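Local coordinates for protein leucine--trna ligase (Agrobacterium radiobacter, PDB 5AH5) that binds tRNA and a leucyl-adenylate analogue and, as a class I aminoacyl-tRNA synthetase, probably joins L-leucine to tRNA(Leu) at the expense of ATP, at residues His50-Ser55 with Phe601-Asn606. Numbering follows the deposited sequence.
Sequences HVRNYS and FKTTYN. With LSS (5'-O-(L-leucylsulfamoyl)adenosine), chain I; nucleotides of chain D.
Of the residues 50-55, only R52 reaches the segment 601-606, threading its guanidinium among the T604 and Y605 carbonyls and the methyl of T603. Its CG stands anti to the backbone N (chi1 -176°) and the chain runs extended to NE, carrying the guanidinium to the loop backbone; the nearest CA atoms, R52 and Y605, are 8.9 Å apart. The tight part is the NH2 end: R52 NH2 lies 3.0 Å from T604 O, at the guanidinium edge, while Y605 O lies over one face, 3.3 Å from R52 NH2 at a poor angle for a hydrogen bond. T603 CG2 closes in obliquely, 3.6 Å from R52 NH2. A hydrogen bond from R52 NH1 to A607 O ties the group to the loop ahead of strand 609-610. The loose side is exposed N606 and the Y605 ring, whose end leads away. A separate face binds RNA: K602 O accepts from O2' of guanosine 12 of chain D (2.7 Å), and the T603 and T604 hydroxyls bind phosphates. Elsewhere on the helix, H50 NE2 donates to O2A of the leucyl-adenylate analogue (2.9 Å, 162°). A buried arginine charge among backbone carbonyl oxygens is consistent with polar stabilisation of this tRNA-binding loop against the adenylate-binding helix.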
loop_
_atom_site.group_PDB
_atom_site.type_symbol
_atom_site.label_atom_id
_atom_site.label_comp_id
_atom_site.label_asym_id
_atom_site.label_seq_id
_atom_site.Cartn_x
_atom_site.Cartn_y
_atom_site.Cartn_z
ATOM N N HIS B 50 10.211 8.945 -3.025
ATOM C CA HIS B 50 9.478 8.603 -4.208
ATOM C C HIS B 50 10.318 7.867 -5.234
ATOM O O HIS B 50 9.794 7.022 -5.923
ATOM C CB HIS B 50 8.923 9.890 -4.910
ATOM C CG HIS B 50 7.967 10.693 -4.076
ATOM N ND1 HIS B 50 8.083 12.051 -3.931
ATOM C CD2 HIS B 50 6.814 10.357 -3.456
ATOM C CE1 HIS B 50 7.066 12.526 -3.244
ATOM N NE2 HIS B 50 6.291 11.512 -2.924
ATOM N N VAL B 51 11.539 8.340 -5.474
ATOM C CA VAL B 51 12.390 7.739 -6.412
ATOM C C VAL B 51 12.575 6.237 -6.097
ATOM O O VAL B 51 12.581 5.415 -7.015
ATOM C CB VAL B 51 13.763 8.380 -6.435
ATOM C CG1 VAL B 51 14.651 7.691 -7.459
ATOM C CG2 VAL B 51 13.647 9.842 -6.746
ATOM N N ARG B 52 12.661 5.896 -4.808
ATOM C CA ARG B 52 12.837 4.493 -4.394
ATOM C C ARG B 52 11.576 3.688 -4.716
ATOM O O ARG B 52 11.635 2.588 -5.305
ATOM C CB ARG B 52 13.160 4.352 -2.913
ATOM C CG ARG B 52 13.430 2.898 -2.561
ATOM C CD ARG B 52 13.602 2.683 -1.094
ATOM N NE ARG B 52 14.213 1.389 -0.827
ATOM C CZ ARG B 52 14.367 0.882 0.372
ATOM N NH1 ARG B 52 14.011 1.611 1.459
ATOM N NH2 ARG B 52 14.927 -0.340 0.515
ATOM N N ASN B 53 10.452 4.236 -4.281
ATOM C CA ASN B 53 9.160 3.655 -4.479
ATOM C C ASN B 53 8.835 3.362 -5.987
ATOM O O ASN B 53 8.332 2.280 -6.349
ATOM C CB ASN B 53 8.134 4.597 -3.871
ATOM C CG ASN B 53 6.791 4.005 -3.714
ATOM O OD1 ASN B 53 5.996 4.533 -2.919
ATOM N ND2 ASN B 53 6.472 2.954 -4.462
ATOM N N TYR B 54 9.258 4.261 -6.841
ATOM C CA TYR B 54 8.853 4.278 -8.229
ATOM C C TYR B 54 9.880 3.532 -9.101
ATOM O O TYR B 54 9.562 2.969 -10.158
ATOM C CB TYR B 54 8.537 5.720 -8.687
ATOM C CG TYR B 54 7.419 6.436 -7.882
ATOM C CD1 TYR B 54 6.429 5.730 -7.247
ATOM C CD2 TYR B 54 7.335 7.839 -7.803
ATOM C CE1 TYR B 54 5.439 6.325 -6.534
ATOM C CE2 TYR B 54 6.302 8.458 -7.048
ATOM C CZ TYR B 54 5.379 7.726 -6.414
ATOM O OH TYR B 54 4.308 8.294 -5.685
ATOM N N SER B 55 11.125 3.571 -8.695
ATOM C CA SER B 55 12.167 2.769 -9.309
ATOM C C SER B 55 11.800 1.319 -9.326
ATOM O O SER B 55 12.040 0.624 -10.325
ATOM C CB SER B 55 13.460 2.917 -8.562
ATOM O OG SER B 55 13.998 4.158 -8.843
ATOM N N PHE B 601 19.934 -1.727 -4.824
ATOM C CA PHE B 601 20.985 -2.640 -4.326
ATOM C C PHE B 601 21.329 -2.430 -2.830
ATOM O O PHE B 601 21.900 -3.290 -2.217
ATOM C CB PHE B 601 22.223 -2.502 -5.219
ATOM C CG PHE B 601 23.401 -3.349 -4.798
ATOM C CD1 PHE B 601 23.357 -4.725 -4.910
ATOM C CD2 PHE B 601 24.602 -2.740 -4.369
ATOM C CE1 PHE B 601 24.458 -5.514 -4.527
ATOM C CE2 PHE B 601 25.722 -3.503 -4.034
ATOM C CZ PHE B 601 25.652 -4.902 -4.102
ATOM N N LYS B 602 20.947 -1.312 -2.217
ATOM C CA LYS B 602 21.447 -0.964 -0.883
ATOM C C LYS B 602 20.992 -1.975 0.163
ATOM O O LYS B 602 21.770 -2.383 0.985
ATOM C CB LYS B 602 21.030 0.470 -0.488
ATOM C CG LYS B 602 21.431 0.911 0.904
ATOM C CD LYS B 602 22.931 0.916 1.105
ATOM C CE LYS B 602 23.288 1.781 2.303
ATOM N NZ LYS B 602 24.583 1.381 2.889
ATOM N N THR B 603 19.759 -2.455 0.093
ATOM C CA THR B 603 19.264 -3.333 1.141
ATOM C C THR B 603 18.054 -3.982 0.615
ATOM O O THR B 603 17.768 -3.885 -0.554
ATOM C CB THR B 603 18.983 -2.575 2.464
ATOM O OG1 THR B 603 18.593 -3.493 3.476
ATOM C CG2 THR B 603 17.833 -1.493 2.318
ATOM N N THR B 604 17.361 -4.711 1.464
ATOM C CA THR B 604 16.135 -5.374 1.103
ATOM C C THR B 604 15.069 -4.278 0.764
ATOM O O THR B 604 15.057 -3.221 1.408
ATOM C CB THR B 604 15.689 -6.171 2.311
ATOM O OG1 THR B 604 16.838 -6.856 2.852
ATOM C CG2 THR B 604 14.578 -7.207 1.952
ATOM N N TYR B 605 14.147 -4.582 -0.159
ATOM C CA TYR B 605 13.168 -3.623 -0.641
ATOM C C TYR B 605 12.366 -2.995 0.502
ATOM O O TYR B 605 12.023 -1.813 0.455
ATOM C CB TYR B 605 12.221 -4.231 -1.700
ATOM C CG TYR B 605 11.139 -5.030 -1.101
ATOM C CD1 TYR B 605 11.306 -6.393 -0.849
ATOM C CD2 TYR B 605 9.938 -4.477 -0.782
ATOM C CE1 TYR B 605 10.270 -7.152 -0.293
ATOM C CE2 TYR B 605 8.917 -5.233 -0.203
ATOM C CZ TYR B 605 9.107 -6.555 0.058
ATOM O OH TYR B 605 8.080 -7.290 0.642
ATOM N N ASN B 606 12.029 -3.795 1.508
ATOM C CA ASN B 606 11.221 -3.341 2.610
ATOM C C ASN B 606 11.991 -2.813 3.824
ATOM O O ASN B 606 11.352 -2.465 4.792
ATOM C CB ASN B 606 10.247 -4.413 3.038
ATOM C CG ASN B 606 10.959 -5.712 3.489
ATOM O OD1 ASN B 606 12.150 -5.826 3.447
ATOM N ND2 ASN B 606 10.192 -6.660 3.899
HETATM C C1 LSS I . 0.696 9.535 -0.671
HETATM N N1 LSS I . 10.784 6.663 1.743
HETATM O O1 LSS I . 1.025 8.951 0.339
HETATM S S1 LSS I . 2.898 10.619 -0.891
HETATM C C2 LSS I . 10.095 5.720 1.103
HETATM N N2 LSS I . 1.495 10.355 -1.329
HETATM O O2 LSS I . 5.157 5.709 1.081
HETATM N N3 LSS I . 8.899 5.953 0.518
HETATM O O3 LSS I . 3.958 4.950 -1.284
HETATM C C4 LSS I . 8.384 7.203 0.582
HETATM N N4 LSS I . -1.078 10.372 -2.218
HETATM O O4 LSS I . 5.874 7.575 -1.847
HETATM C C5 LSS I . 9.016 8.203 1.311
HETATM O O5 LSS I . 3.706 9.245 -0.987
HETATM C C6 LSS I . 10.225 7.913 1.919
HETATM N N6 LSS I . 10.877 8.904 2.581
HETATM C C7 LSS I . -2.386 7.550 -2.087
HETATM N N7 LSS I . 8.244 9.318 1.240
HETATM C C8 LSS I . 7.125 9.010 0.530
HETATM C C9 LSS I . -0.967 7.930 -1.655
HETATM N N9 LSS I . 7.239 7.723 0.109
HETATM C CA LSS I . -0.705 9.372 -1.183
HETATM C C10 LSS I . -3.297 7.543 -0.850
HETATM C C11 LSS I . -2.313 6.179 -2.849
HETATM O O1A LSS I . 3.166 11.083 0.478
HETATM C C21 LSS I . 6.273 6.946 -0.641
HETATM C C22 LSS I . 5.016 6.721 0.126
HETATM C C23 LSS I . 4.008 6.369 -0.971
HETATM C C24 LSS I . 4.536 7.205 -2.119
HETATM C C25 LSS I . 3.839 8.562 -2.230
HETATM O O2A LSS I . 3.610 11.470 -1.822
ATOM P P G D 12 24.650 -3.188 9.856
ATOM O OP1 G D 12 23.613 -2.546 10.669
ATOM O OP2 G D 12 24.978 -4.612 10.123
ATOM O "O5'" G D 12 24.317 -3.089 8.300
ATOM C "C5'" G D 12 23.931 -1.835 7.707
ATOM C "C4'" G D 12 23.662 -1.979 6.224
ATOM O "O4'" G D 12 24.887 -2.219 5.498
ATOM C "C3'" G D 12 22.782 -3.128 5.779
ATOM O "O3'" G D 12 21.441 -2.841 6.005
ATOM C "C2'" G D 12 23.097 -3.171 4.302
ATOM O "O2'" G D 12 22.611 -2.110 3.496
ATOM C "C1'" G D 12 24.609 -3.043 4.363
ATOM N N9 G D 12 25.316 -4.322 4.495
ATOM C C8 G D 12 25.765 -4.921 5.648
ATOM N N7 G D 12 26.379 -6.053 5.432
ATOM C C5 G D 12 26.396 -6.175 4.052
ATOM C C6 G D 12 26.908 -7.213 3.233
ATOM O O6 G D 12 27.535 -8.221 3.577
ATOM N N1 G D 12 26.666 -6.966 1.882
ATOM C C2 G D 12 25.965 -5.885 1.390
ATOM N N2 G D 12 25.810 -5.823 0.061
ATOM N N3 G D 12 25.490 -4.909 2.147
ATOM C C4 G D 12 25.706 -5.136 3.460
#